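Putative Xylose isomerase (Rhodospirillum rubrum, PDB 3QXB) binds iron(III) and manganese(II) ions within a TIM barrel of the xylose isomerase-like family and probably acts as an isomerase. Local coordinates at residues F28-W33 and Q53-L58; R38-V43 and A82-E87; N99-P104 and R157-E162; Q114-A119 and I161-Y166. All coordinates share one frame; numbering follows the deposited sequence.

Contact 1. Residues F28-W33 and Q53-L58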
loop_
_atom_site.group_PDB
_atom_site.type_symbol
_atom_site.label_atom_id
_atom_site.label_comp_id
_atom_site.label_asym_id
_atom_site.label_seq_id
_atom_site.Cartn_x
_atom_site.Cartn_y
_atom_site.Cartn_z
ATOM N N PHE A 28 -7.610 -9.910 -1.052
ATOM C CA PHE A 28 -8.663 -9.630 -2.026
ATOM C C PHE A 28 -9.831 -8.885 -1.400
ATOM O O PHE A 28 -10.608 -8.266 -2.132
ATOM C CB PHE A 28 -9.195 -10.950 -2.631
ATOM C CG PHE A 28 -10.168 -11.663 -1.725
ATOM C CD1 PHE A 28 -9.717 -12.573 -0.769
ATOM C CD2 PHE A 28 -11.524 -11.409 -1.798
ATOM C CE1 PHE A 28 -10.619 -13.210 0.074
ATOM C CE2 PHE A 28 -12.427 -12.044 -0.955
ATOM C CZ PHE A 28 -11.970 -12.924 -0.007
ATOM N N ALA A 29 -9.959 -8.935 -0.061
ATOM C CA ALA A 29 -11.083 -8.365 0.703
ATOM C C ALA A 29 -10.807 -7.014 1.326
ATOM O O ALA A 29 -11.706 -6.396 1.922
ATOM C CB ALA A 29 -11.533 -9.339 1.811
ATOM N N VAL A 30 -9.570 -6.562 1.205
ATOM C CA VAL A 30 -9.125 -5.294 1.841
ATOM C C VAL A 30 -10.059 -4.145 1.480
ATOM O O VAL A 30 -10.474 -4.035 0.317
ATOM C CB VAL A 30 -7.667 -4.985 1.467
ATOM C CG1 VAL A 30 -7.295 -3.511 1.790
ATOM C CG2 VAL A 30 -6.740 -6.016 2.128
ATOM N N LYS A 31 -10.450 -3.397 2.522
ATOM C CA LYS A 31 -11.381 -2.266 2.473
ATOM C C LYS A 31 -12.845 -2.622 2.208
ATOM O O LYS A 31 -13.717 -1.749 2.357
ATOM C CB LYS A 31 -10.971 -1.197 1.444
ATOM C CG LYS A 31 -9.523 -0.705 1.514
ATOM C CD LYS A 31 -9.288 0.572 0.706
ATOM C CE LYS A 31 -9.796 1.774 1.472
ATOM N NZ LYS A 31 -9.307 3.102 0.911
ATOM N N ARG A 32 -13.133 -3.860 1.813
ATOM C CA ARG A 32 -14.485 -4.209 1.336
ATOM C C ARG A 32 -15.307 -5.035 2.356
ATOM O O ARG A 32 -16.153 -4.465 3.075
ATOM C CB ARG A 32 -14.418 -4.916 -0.028
ATOM C CG ARG A 32 -13.570 -4.180 -1.120
ATOM C CD ARG A 32 -13.368 -5.065 -2.309
ATOM N NE ARG A 32 -12.365 -4.551 -3.254
ATOM C CZ ARG A 32 -12.635 -3.835 -4.339
ATOM N NH1 ARG A 32 -13.890 -3.535 -4.666
ATOM N NH2 ARG A 32 -11.645 -3.445 -5.133
ATOM N N TRP A 33 -15.106 -6.351 2.411
ATOM C CA TRP A 33 -15.961 -7.225 3.248
ATOM C C TRP A 33 -15.293 -7.312 4.616
ATOM O O TRP A 33 -14.540 -8.239 4.900
ATOM C CB TRP A 33 -16.212 -8.613 2.616
ATOM C CG TRP A 33 -16.827 -8.505 1.270
ATOM C CD1 TRP A 33 -18.136 -8.335 0.992
ATOM C CD2 TRP A 33 -16.147 -8.532 0.016
ATOM N NE1 TRP A 33 -18.331 -8.241 -0.353
ATOM C CE2 TRP A 33 -17.128 -8.355 -0.987
ATOM C CE3 TRP A 33 -14.803 -8.672 -0.365
ATOM C CZ2 TRP A 33 -16.820 -8.309 -2.349
ATOM C CZ3 TRP A 33 -14.493 -8.655 -1.746
ATOM C CH2 TRP A 33 -15.503 -8.466 -2.711
ATOM N N GLN A 53 -4.914 -17.184 5.001
ATOM C CA GLN A 53 -3.817 -16.346 5.483
ATOM C C GLN A 53 -4.371 -14.958 5.669
ATOM O O GLN A 53 -4.863 -14.324 4.705
ATOM C CB GLN A 53 -2.630 -16.338 4.524
ATOM C CG GLN A 53 -1.431 -15.693 5.050
ATOM C CD GLN A 53 -0.226 -15.903 4.180
ATOM O OE1 GLN A 53 -0.164 -15.419 3.040
ATOM N NE2 GLN A 53 0.773 -16.633 4.725
ATOM N N TYR A 54 -4.327 -14.498 6.913
ATOM C CA TYR A 54 -4.880 -13.211 7.277
ATOM C C TYR A 54 -3.844 -12.165 6.925
ATOM O O TYR A 54 -2.666 -12.412 7.104
ATOM C CB TYR A 54 -5.166 -13.225 8.764
ATOM C CG TYR A 54 -5.739 -11.948 9.365
ATOM C CD1 TYR A 54 -7.116 -11.705 9.382
ATOM C CD2 TYR A 54 -4.915 -11.029 9.971
ATOM C CE1 TYR A 54 -7.645 -10.536 9.960
ATOM C CE2 TYR A 54 -5.439 -9.905 10.574
ATOM C CZ TYR A 54 -6.799 -9.654 10.557
ATOM O OH TYR A 54 -7.271 -8.463 11.161
ATOM N N THR A 55 -4.263 -11.018 6.391
ATOM C CA THR A 55 -3.312 -9.974 5.968
ATOM C C THR A 55 -3.231 -8.816 7.004
ATOM O O THR A 55 -4.250 -8.388 7.557
ATOM C CB THR A 55 -3.683 -9.395 4.566
ATOM O OG1 THR A 55 -2.760 -8.360 4.186
ATOM C CG2 THR A 55 -5.121 -8.812 4.527
ATOM N N TYR A 56 -2.030 -8.309 7.253
ATOM C CA TYR A 56 -1.863 -7.093 8.087
ATOM C C TYR A 56 -2.686 -5.901 7.528
ATOM O O TYR A 56 -2.983 -4.976 8.254
ATOM C CB TYR A 56 -0.432 -6.643 8.120
ATOM C CG TYR A 56 0.633 -7.591 8.710
ATOM C CD1 TYR A 56 0.335 -8.879 9.155
ATOM C CD2 TYR A 56 1.944 -7.196 8.737
ATOM C CE1 TYR A 56 1.342 -9.701 9.642
ATOM C CE2 TYR A 56 2.959 -8.033 9.196
ATOM C CZ TYR A 56 2.672 -9.262 9.643
ATOM O OH TYR A 56 3.706 -10.060 10.161
ATOM N N ASP A 57 -3.019 -5.933 6.236
ATOM C CA ASP A 57 -3.838 -4.919 5.571
ATOM C C ASP A 57 -5.295 -4.831 6.086
ATOM O O ASP A 57 -6.019 -3.943 5.683
ATOM C CB ASP A 57 -3.819 -5.106 4.033
ATOM C CG ASP A 57 -2.537 -4.567 3.366
ATOM O OD1 ASP A 57 -1.662 -3.938 4.025
ATOM O OD2 ASP A 57 -2.369 -4.780 2.144
ATOM N N LEU A 58 -5.735 -5.741 6.949
ATOM C CA LEU A 58 -7.073 -5.642 7.549
ATOM C C LEU A 58 -6.989 -4.994 8.922
ATOM O O LEU A 58 -7.860 -4.217 9.264
ATOM C CB LEU A 58 -7.741 -7.010 7.680
ATOM C CG LEU A 58 -8.336 -7.622 6.415
ATOM C CD1 LEU A 58 -8.715 -9.116 6.659
ATOM C CD2 LEU A 58 -9.546 -6.846 6.009
HETATM O O HOH W 1 -8.266 -2.817 4.743
#
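V30 meets T55 and D57 mainly through one methyl, CG2, and this is the tight part of the contact. CG2 lies 3.6 Å from D57 CB and 4.0 Å from T55 CG2, the V30 and T55 side chains crossing at about a right angle. With chi1 at 179°, OG1 points opposite the T55 backbone N and CG2 is turned to V30, while OG1 accepts the amide of D57, 3.2 Å from D57 N, in an ST turn at the end of strand 51-55. A glycine in place of T55 would probably leave V30 CG2 facing a gap and the D57 amide without its OG1 acceptor. The D57 carboxylate turns elsewhere, to the amides of L93 and A94. Packing is looser toward L58, whose CD2 comes no nearer than 4.5 Å to V30 CA, and toward K31, where a water bridges the segments: it donates to D57 O at 2.7 Å and accepts a weak bond from K31 N. T97 of the second subunit also packs on V30, K31 and D57. Here the loop after strand 22-25 meets the end of strand 51-55 and the turn that follows it, at the C-terminal, metal-binding mouth of a TIM barrel.

Contact 2. Residues R38-V43 and A82-E87; sequences RLAGLV and AGLTIE
A40 and A82 meet methyl to methyl, CB to CB at 3.8 Å, where the backbones of 38-43 and 82-87 come closest. L84 reaches in with a single branch, spanning the turn from A40 to V43: CD1 lies 3.4 Å from the carbonyl oxygen A40 O and 3.9 Å from V43 CG1. The same methyl also approaches A40 CB, at 4.4 Å, and thus sits between the alanine and the valine on one flank of the helix. L84 has CG anti to its carbonyl carbon (chi1 -51°), a setting that directs the branch at helix 36-46. No hydrogen bond joins the two segments, and the contact rests on apolar packing.

The parts joined are neighbouring beta-alpha units of a TIM barrel: helix 36-46 packs on the connection that ends helix 65-81 and leads into strand 85-90. A Schellman motif closes helix 65-81 at G83, whose positive phi of 82° turns the chain so that A82 and L84, on its two sides, both direct their CB toward helix 36-46. Beyond this shell, F79 of helix 65-81 touches A40 and L84, while the side chains of A82 and L84 also touch R44. V43 also packs on V52 of strand 51-55, and the backbone of T85 is hydrogen-bonded to the backbone of E50, just before strand 51-55, and of V52 within it.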
loop_
_atom_site.group_PDB
_atom_site.type_symbol
_atom_site.label_atom_id
_atom_site.label_comp_id
_atom_site.label_asym_id
_atom_site.label_seq_id
_atom_site.Cartn_x
_atom_site.Cartn_y
_atom_site.Cartn_z
ATOM N N ARG A 38 -19.263 -11.879 8.010
ATOM C CA ARG A 38 -19.562 -11.837 6.556
ATOM C C ARG A 38 -18.325 -12.320 5.797
ATOM O O ARG A 38 -18.461 -13.065 4.828
ATOM C CB ARG A 38 -19.961 -10.413 6.080
ATOM C CG ARG A 38 -19.648 -10.030 4.554
ATOM C CD ARG A 38 -20.804 -10.214 3.485
ATOM N NE ARG A 38 -20.585 -11.301 2.490
ATOM C CZ ARG A 38 -21.016 -11.317 1.206
ATOM N NH1 ARG A 38 -21.684 -10.284 0.675
ATOM N NH2 ARG A 38 -20.750 -12.367 0.423
ATOM N N LEU A 39 -17.136 -11.901 6.240
ATOM C CA LEU A 39 -15.870 -12.313 5.575
ATOM C C LEU A 39 -15.668 -13.815 5.693
ATOM O O LEU A 39 -15.416 -14.502 4.699
ATOM C CB LEU A 39 -14.633 -11.553 6.097
ATOM C CG LEU A 39 -13.307 -11.692 5.317
ATOM C CD1 LEU A 39 -13.459 -11.522 3.803
ATOM C CD2 LEU A 39 -12.213 -10.763 5.814
ATOM N N ALA A 40 -15.803 -14.320 6.909
ATOM C CA ALA A 40 -15.728 -15.769 7.185
ATOM C C ALA A 40 -16.723 -16.561 6.340
ATOM O O ALA A 40 -16.389 -17.599 5.822
ATOM C CB ALA A 40 -15.945 -16.044 8.687
ATOM N N GLY A 41 -17.941 -16.069 6.202
ATOM C CA GLY A 41 -18.970 -16.759 5.424
ATOM C C GLY A 41 -18.688 -16.734 3.926
ATOM O O GLY A 41 -18.944 -17.682 3.219
ATOM N N LEU A 42 -18.147 -15.636 3.455
ATOM C CA LEU A 42 -17.692 -15.491 2.085
ATOM C C LEU A 42 -16.585 -16.497 1.732
ATOM O O LEU A 42 -16.621 -17.091 0.674
ATOM C CB LEU A 42 -17.171 -14.081 1.894
ATOM C CG LEU A 42 -16.849 -13.592 0.491
ATOM C CD1 LEU A 42 -16.746 -12.080 0.511
ATOM C CD2 LEU A 42 -15.594 -14.193 -0.065
ATOM N N VAL A 43 -15.590 -16.669 2.598
ATOM C CA VAL A 43 -14.537 -17.624 2.307
ATOM C C VAL A 43 -15.114 -19.050 2.348
ATOM O O VAL A 43 -14.778 -19.900 1.507
ATOM C CB VAL A 43 -13.372 -17.474 3.277
ATOM C CG1 VAL A 43 -12.411 -18.654 3.150
ATOM C CG2 VAL A 43 -12.654 -16.111 3.026
ATOM N N ALA A 82 -16.710 -20.381 11.770
ATOM C CA ALA A 82 -17.130 -20.796 10.446
ATOM C C ALA A 82 -16.441 -22.092 10.013
ATOM O O ALA A 82 -16.684 -22.573 8.919
ATOM C CB ALA A 82 -16.858 -19.700 9.433
ATOM N N GLY A 83 -15.566 -22.633 10.848
ATOM C CA GLY A 83 -14.825 -23.870 10.536
ATOM C C GLY A 83 -13.597 -23.664 9.657
ATOM O O GLY A 83 -13.109 -24.618 9.028
ATOM N N LEU A 84 -13.086 -22.447 9.614
ATOM C CA LEU A 84 -11.903 -22.118 8.804
ATOM C C LEU A 84 -10.660 -22.066 9.693
ATOM O O LEU A 84 -10.733 -21.777 10.884
ATOM C CB LEU A 84 -12.114 -20.783 8.078
ATOM C CG LEU A 84 -13.445 -20.682 7.296
ATOM C CD1 LEU A 84 -13.656 -19.285 6.833
ATOM C CD2 LEU A 84 -13.565 -21.690 6.119
ATOM N N THR A 85 -9.510 -22.322 9.102
ATOM C CA THR A 85 -8.250 -22.305 9.814
ATOM C C THR A 85 -7.391 -21.199 9.279
ATOM O O THR A 85 -6.921 -21.279 8.153
ATOM C CB THR A 85 -7.492 -23.637 9.626
ATOM O OG1 THR A 85 -8.319 -24.709 10.092
ATOM C CG2 THR A 85 -6.152 -23.653 10.365
ATOM N N ILE A 86 -7.189 -20.170 10.100
ATOM C CA ILE A 86 -6.177 -19.146 9.843
ATOM C C ILE A 86 -4.779 -19.685 10.240
ATOM O O ILE A 86 -4.428 -19.773 11.439
ATOM C CB ILE A 86 -6.459 -17.840 10.546
ATOM C CG1 ILE A 86 -7.843 -17.301 10.162
ATOM C CG2 ILE A 86 -5.325 -16.786 10.199
ATOM C CD1 ILE A 86 -8.133 -15.922 10.725
ATOM N N GLU A 87 -4.063 -20.155 9.212
ATOM C CA GLU A 87 -2.729 -20.716 9.354
ATOM C C GLU A 87 -1.617 -19.722 9.663
ATOM O O GLU A 87 -0.606 -20.068 10.320
ATOM C CB GLU A 87 -2.393 -21.519 8.074
ATOM C CG GLU A 87 -3.325 -22.700 7.925
ATOM C CD GLU A 87 -2.941 -23.650 6.785
ATOM O OE1 GLU A 87 -2.716 -23.178 5.658
ATOM O OE2 GLU A 87 -2.869 -24.860 7.056
#

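Contact 3. Residues N99-P104 and R157-E162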
loop_
_atom_site.group_PDB
_atom_site.type_symbol
_atom_site.label_atom_id
_atom_site.label_comp_id
_atom_site.label_asym_id
_atom_site.label_seq_id
_atom_site.Cartn_x
_atom_site.Cartn_y
_atom_site.Cartn_z
ATOM N N ASN A 99 10.840 0.077 4.305
ATOM C CA ASN A 99 12.081 -0.636 4.052
ATOM C C ASN A 99 12.462 -1.600 5.163
ATOM O O ASN A 99 13.189 -2.542 4.935
ATOM C CB ASN A 99 13.220 0.339 3.733
ATOM C CG ASN A 99 13.086 0.958 2.332
ATOM O OD1 ASN A 99 12.092 1.569 2.061
ATOM N ND2 ASN A 99 14.115 0.816 1.459
ATOM N N HIS A 100 11.956 -1.363 6.369
ATOM C CA HIS A 100 12.136 -2.268 7.485
ATOM C C HIS A 100 13.604 -2.681 7.726
ATOM O O HIS A 100 14.470 -1.803 7.917
ATOM C CB HIS A 100 11.176 -3.463 7.335
ATOM C CG HIS A 100 9.731 -3.057 7.274
ATOM N ND1 HIS A 100 9.126 -2.308 8.265
ATOM C CD2 HIS A 100 8.775 -3.288 6.337
ATOM C CE1 HIS A 100 7.861 -2.095 7.931
ATOM N NE2 HIS A 100 7.625 -2.681 6.771
ATOM N N PHE A 101 13.855 -3.989 7.717
ATOM C CA PHE A 101 15.104 -4.554 8.194
ATOM C C PHE A 101 16.329 -4.218 7.372
ATOM O O PHE A 101 17.461 -4.305 7.878
ATOM C CB PHE A 101 14.983 -6.072 8.368
ATOM C CG PHE A 101 13.942 -6.474 9.375
ATOM C CD1 PHE A 101 14.264 -6.463 10.744
ATOM C CD2 PHE A 101 12.626 -6.793 8.973
ATOM C CE1 PHE A 101 13.325 -6.824 11.685
ATOM C CE2 PHE A 101 11.665 -7.133 9.899
ATOM C CZ PHE A 101 12.007 -7.159 11.263
ATOM N N LEU A 102 16.132 -3.798 6.131
ATOM C CA LEU A 102 17.292 -3.401 5.286
ATOM C C LEU A 102 17.414 -1.870 5.079
ATOM O O LEU A 102 18.236 -1.387 4.281
ATOM C CB LEU A 102 17.267 -4.164 3.972
ATOM C CG LEU A 102 17.223 -5.692 4.101
ATOM C CD1 LEU A 102 17.225 -6.369 2.724
ATOM C CD2 LEU A 102 18.358 -6.276 4.928
ATOM N N ALA A 103 16.641 -1.113 5.860
ATOM C CA ALA A 103 16.618 0.339 5.766
ATOM C C ALA A 103 18.000 0.983 6.036
ATOM O O ALA A 103 18.864 0.391 6.666
ATOM C CB ALA A 103 15.534 0.913 6.749
ATOM N N PRO A 104 18.204 2.219 5.572
ATOM C CA PRO A 104 19.548 2.787 5.603
ATOM C C PRO A 104 20.000 3.415 6.943
ATOM O O PRO A 104 21.145 3.798 7.050
ATOM C CB PRO A 104 19.503 3.840 4.488
ATOM C CG PRO A 104 18.024 4.282 4.486
ATOM C CD PRO A 104 17.304 2.967 4.692
ATOM N N ARG A 157 19.690 -9.872 10.261
ATOM C CA ARG A 157 19.724 -11.289 10.663
ATOM C C ARG A 157 19.681 -11.445 12.190
ATOM O O ARG A 157 18.917 -12.251 12.717
ATOM C CB ARG A 157 20.966 -11.987 10.048
ATOM C CG ARG A 157 21.661 -13.041 10.920
ATOM C CD ARG A 157 22.845 -13.686 10.178
ATOM N NE ARG A 157 24.049 -12.848 10.141
ATOM C CZ ARG A 157 24.957 -12.866 9.172
ATOM N NH1 ARG A 157 24.803 -13.663 8.139
ATOM N NH2 ARG A 157 26.009 -12.055 9.216
ATOM N N ASP A 158 20.468 -10.643 12.899
ATOM C CA ASP A 158 20.458 -10.663 14.345
ATOM C C ASP A 158 19.071 -10.241 14.854
ATOM O O ASP A 158 18.571 -10.808 15.794
ATOM C CB ASP A 158 21.554 -9.766 14.941
ATOM C CG ASP A 158 22.960 -10.331 14.736
ATOM O OD1 ASP A 158 23.097 -11.557 14.430
ATOM O OD2 ASP A 158 23.928 -9.539 14.866
HETATM N N MSE A 159 18.438 -9.286 14.201
HETATM C CA MSE A 159 17.076 -8.898 14.588
HETATM C C MSE A 159 16.086 -10.060 14.492
HETATM O O MSE A 159 15.224 -10.213 15.365
HETATM C CB MSE A 159 16.586 -7.746 13.755
HETATM C CG MSE A 159 17.237 -6.430 14.153
HETATM SE SE MSE A 159 16.602 -4.952 13.164
HETATM C CE MSE A 159 17.469 -3.621 14.127
ATOM N N TRP A 160 16.167 -10.845 13.411
ATOM C CA TRP A 160 15.196 -11.904 13.193
ATOM C C TRP A 160 15.394 -13.018 14.201
ATOM O O TRP A 160 14.435 -13.685 14.581
ATOM C CB TRP A 160 15.223 -12.452 11.754
ATOM C CG TRP A 160 14.342 -11.624 10.829
ATOM C CD1 TRP A 160 14.574 -10.366 10.407
ATOM C CD2 TRP A 160 13.086 -12.010 10.269
ATOM N NE1 TRP A 160 13.545 -9.926 9.609
ATOM C CE2 TRP A 160 12.607 -10.910 9.521
ATOM C CE3 TRP A 160 12.299 -13.159 10.345
ATOM C CZ2 TRP A 160 11.413 -10.955 8.814
ATOM C CZ3 TRP A 160 11.110 -13.192 9.660
ATOM C CH2 TRP A 160 10.673 -12.091 8.909
ATOM N N ILE A 161 16.634 -13.222 14.622
ATOM C CA ILE A 161 16.922 -14.158 15.691
ATOM C C ILE A 161 16.214 -13.782 16.970
ATOM O O ILE A 161 15.540 -14.612 17.566
ATOM C CB ILE A 161 18.460 -14.315 15.894
ATOM C CG1 ILE A 161 19.028 -15.016 14.649
ATOM C CG2 ILE A 161 18.769 -15.014 17.209
ATOM C CD1 ILE A 161 20.541 -14.914 14.521
ATOM N N GLU A 162 16.365 -12.534 17.381
ATOM C CA GLU A 162 15.686 -12.015 18.571
ATOM C C GLU A 162 14.141 -12.103 18.473
ATOM O O GLU A 162 13.454 -12.406 19.450
ATOM C CB GLU A 162 16.069 -10.552 18.756
ATOM C CG GLU A 162 16.082 -10.115 20.179
ATOM C CD GLU A 162 16.636 -8.704 20.422
ATOM O OE1 GLU A 162 17.323 -8.100 19.581
ATOM O OE2 GLU A 162 16.380 -8.205 21.523
#
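Two overlapping beta turns, type II' from N99 to L102 and type I from H100 to A103, bring F101 toward helix 146-170, with F101 and M159 having the nearest CA atoms, 8.0 Å apart. The F101 ring meets two consecutive helix residues in different ways. W160 presents the NE1 edge of its indole to one face of the phenyl ring; NE1 stands 3.2 Å above the plane, over its centre. The planes make 58°, and the centroids of the F101 ring and the five-membered ring of W160 are 4.2 Å apart, an edge-to-face pair. The ring-fusion atom W160 CE2 lies 3.9 Å from F101 CE2.

Within the TIM barrel this packing joins the loop between helices 93-96 and 106-125 to helix 146-170, on the side of the barrel where W160 lies about 8 Å, side chain to side chain, from the metal ligand E178. M159, a selenomethionine, approaches the edge of the F101 ring and not its face: SE is 3.7 Å from F101 CD1, and its direction from the ring centroid is 78° off the normal, a Met-aromatic contact. Its chain is extended beyond CG (chi2 -178°), which carries the selenium out from the helix to the loop, while M159 CB stays 4.0 Å from F101 CE1. L116 of helix 106-125 touches both F101 and W160, and F135 meets the indole with its own ring. M133 of strand 130-133 and A156 add further packing on F101.

Contact 4. Residues Q114-A119 and I161-Y166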
loop_
_atom_site.group_PDB
_atom_site.type_symbol
_atom_site.label_atom_id
_atom_site.label_comp_id
_atom_site.label_asym_id
_atom_site.label_seq_id
_atom_site.Cartn_x
_atom_site.Cartn_y
_atom_site.Cartn_z
ATOM N N GLN A 114 10.193 -3.418 15.339
ATOM C CA GLN A 114 9.015 -3.118 16.139
ATOM C C GLN A 114 7.752 -3.446 15.334
ATOM O O GLN A 114 6.764 -3.993 15.855
ATOM C CB GLN A 114 9.062 -1.646 16.573
ATOM C CG GLN A 114 7.902 -1.271 17.553
ATOM C CD GLN A 114 7.963 0.115 18.131
ATOM O OE1 GLN A 114 7.281 0.401 19.130
ATOM N NE2 GLN A 114 8.747 0.996 17.524
ATOM N N HIS A 115 7.797 -3.205 14.028
ATOM C CA HIS A 115 6.689 -3.565 13.161
ATOM C C HIS A 115 6.347 -5.025 13.311
ATOM O O HIS A 115 5.195 -5.349 13.606
ATOM C CB HIS A 115 6.998 -3.234 11.698
ATOM C CG HIS A 115 5.914 -3.629 10.742
ATOM N ND1 HIS A 115 4.705 -2.963 10.673
ATOM C CD2 HIS A 115 5.877 -4.581 9.785
ATOM C CE1 HIS A 115 3.952 -3.535 9.744
ATOM N NE2 HIS A 115 4.649 -4.494 9.169
ATOM N N LEU A 116 7.346 -5.902 13.109
ATOM C CA LEU A 116 7.159 -7.336 13.224
ATOM C C LEU A 116 6.857 -7.828 14.652
ATOM O O LEU A 116 6.049 -8.758 14.828
ATOM C CB LEU A 116 8.374 -8.060 12.634
ATOM C CG LEU A 116 8.364 -9.584 12.487
ATOM C CD1 LEU A 116 7.047 -10.120 11.926
ATOM C CD2 LEU A 116 9.550 -10.005 11.648
ATOM N N LYS A 117 7.521 -7.240 15.653
ATOM C CA LYS A 117 7.209 -7.491 17.052
ATOM C C LYS A 117 5.723 -7.252 17.321
ATOM O O LYS A 117 5.057 -8.088 17.932
ATOM C CB LYS A 117 8.058 -6.625 17.968
ATOM C CG LYS A 117 7.813 -6.768 19.477
ATOM C CD LYS A 117 6.633 -5.922 19.954
ATOM C CE LYS A 117 6.599 -5.826 21.461
ATOM N NZ LYS A 117 5.346 -5.224 21.936
ATOM N N ARG A 118 5.198 -6.147 16.826
ATOM C CA ARG A 118 3.782 -5.841 17.009
ATOM C C ARG A 118 2.889 -6.800 16.232
ATOM O O ARG A 118 1.831 -7.212 16.739
ATOM C CB ARG A 118 3.516 -4.380 16.645
ATOM C CG ARG A 118 4.150 -3.416 17.650
ATOM C CD ARG A 118 3.817 -1.936 17.400
ATOM N NE ARG A 118 2.402 -1.692 17.670
ATOM C CZ ARG A 118 1.874 -1.471 18.872
ATOM N NH1 ARG A 118 2.642 -1.410 19.962
ATOM N NH2 ARG A 118 0.569 -1.259 18.987
ATOM N N ALA A 119 3.302 -7.160 15.016
ATOM C CA ALA A 119 2.583 -8.196 14.253
ATOM C C ALA A 119 2.565 -9.540 14.978
ATOM O O ALA A 119 1.555 -10.249 14.970
ATOM C CB ALA A 119 3.197 -8.368 12.841
ATOM N N ILE A 161 16.634 -13.222 14.622
ATOM C CA ILE A 161 16.922 -14.158 15.691
ATOM C C ILE A 161 16.214 -13.782 16.970
ATOM O O ILE A 161 15.540 -14.612 17.566
ATOM C CB ILE A 161 18.460 -14.315 15.894
ATOM C CG1 ILE A 161 19.028 -15.016 14.649
ATOM C CG2 ILE A 161 18.769 -15.014 17.209
ATOM C CD1 ILE A 161 20.541 -14.914 14.521
ATOM N N GLU A 162 16.365 -12.534 17.381
ATOM C CA GLU A 162 15.686 -12.015 18.571
ATOM C C GLU A 162 14.141 -12.103 18.473
ATOM O O GLU A 162 13.454 -12.406 19.450
ATOM C CB GLU A 162 16.069 -10.552 18.756
ATOM C CG GLU A 162 16.082 -10.115 20.179
ATOM C CD GLU A 162 16.636 -8.704 20.422
ATOM O OE1 GLU A 162 17.323 -8.100 19.581
ATOM O OE2 GLU A 162 16.380 -8.205 21.523
ATOM N N LEU A 163 13.637 -11.769 17.289
ATOM C CA LEU A 163 12.210 -11.802 17.014
ATOM C C LEU A 163 11.673 -13.248 17.006
ATOM O O LEU A 163 10.570 -13.476 17.461
ATOM C CB LEU A 163 11.886 -11.086 15.716
ATOM C CG LEU A 163 11.934 -9.558 15.781
ATOM C CD1 LEU A 163 11.960 -9.000 14.344
ATOM C CD2 LEU A 163 10.769 -9.047 16.567
ATOM N N ALA A 164 12.450 -14.213 16.520
ATOM C CA ALA A 164 12.041 -15.622 16.625
ATOM C C ALA A 164 11.965 -16.050 18.113
ATOM O O ALA A 164 11.037 -16.743 18.502
ATOM C CB ALA A 164 12.984 -16.548 15.787
ATOM N N ALA A 165 12.885 -15.576 18.953
ATOM C CA ALA A 165 12.836 -15.844 20.399
ATOM C C ALA A 165 11.581 -15.242 21.032
ATOM O O ALA A 165 10.902 -15.891 21.835
ATOM C CB ALA A 165 14.098 -15.294 21.115
ATOM N N TYR A 166 11.280 -14.000 20.650
ATOM C CA TYR A 166 10.043 -13.368 21.118
ATOM C C TYR A 166 8.783 -14.122 20.657
ATOM O O TYR A 166 7.866 -14.336 21.443
ATOM C CB TYR A 166 10.009 -11.899 20.712
ATOM C CG TYR A 166 8.802 -11.165 21.246
ATOM C CD1 TYR A 166 8.656 -10.944 22.602
ATOM C CD2 TYR A 166 7.837 -10.668 20.393
ATOM C CE1 TYR A 166 7.583 -10.282 23.090
ATOM C CE2 TYR A 166 6.768 -9.994 20.872
ATOM C CZ TYR A 166 6.632 -9.785 22.216
ATOM O OH TYR A 166 5.530 -9.092 22.726
#
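K117 meets L163 at its base and Y166 from CG to its tip. Its CB lies 3.9 Å from L163 CD2, the methyl that also approaches the backbone K117 N. CG is next, 3.7 Å from Y166 CE2 and set obliquely to the ring; the bend at chi2 (-83°) then turns the chain along the tyrosine, so that CD passes near Y166 CE2 and CE reaches 3.7 Å from Y166 OH. At the tip NZ is 4.0 Å from Y166 OH, and both polar ends turn to D121: NZ forms a salt bridge with its OD2, while Y166 OH is hydrogen-bonded to OD1. Cutting K117 back to an alanine would probably uncover the flank of the Y166 ring and leave D121 without its lysine partner. Deeper in, L116 CD2 packs on L163 CD1 at 3.8 Å; L163 also touches F101, and L116 reaches M133 and T131 of strand 130-133. The contact thus passes from buried leucines to a partly exposed polar edge. The two helical segments run nearly parallel, at 16° with axes 10.3 Å apart, as neighbouring outer helices of a TIM barrel do.

In the fold
All four contacts belong to one eight-stranded parallel barrel, in different parts of it. Contacts 1, 2 and 3 are buried and contact 4 partly so. Contacts 1 and 2 adjoin each other: L39 and L42 of contact 2 pack against A29, F28 and W33 of contact 1. Contact 1 lies nearest the metals and mixes methyl packing with a bridging water and a subunit neighbour, whereas contact 2 joins aliphatic side chains and lies away from the sites. Contacts 3 and 4 share helix 146-170; W160 and F101 of the former touch L116 of the latter, so aromatic packing grades into leucine packing and then into contact 4's partly exposed lysine-tyrosine pair. Y56 of contact 1 reaches A119 of contact 4.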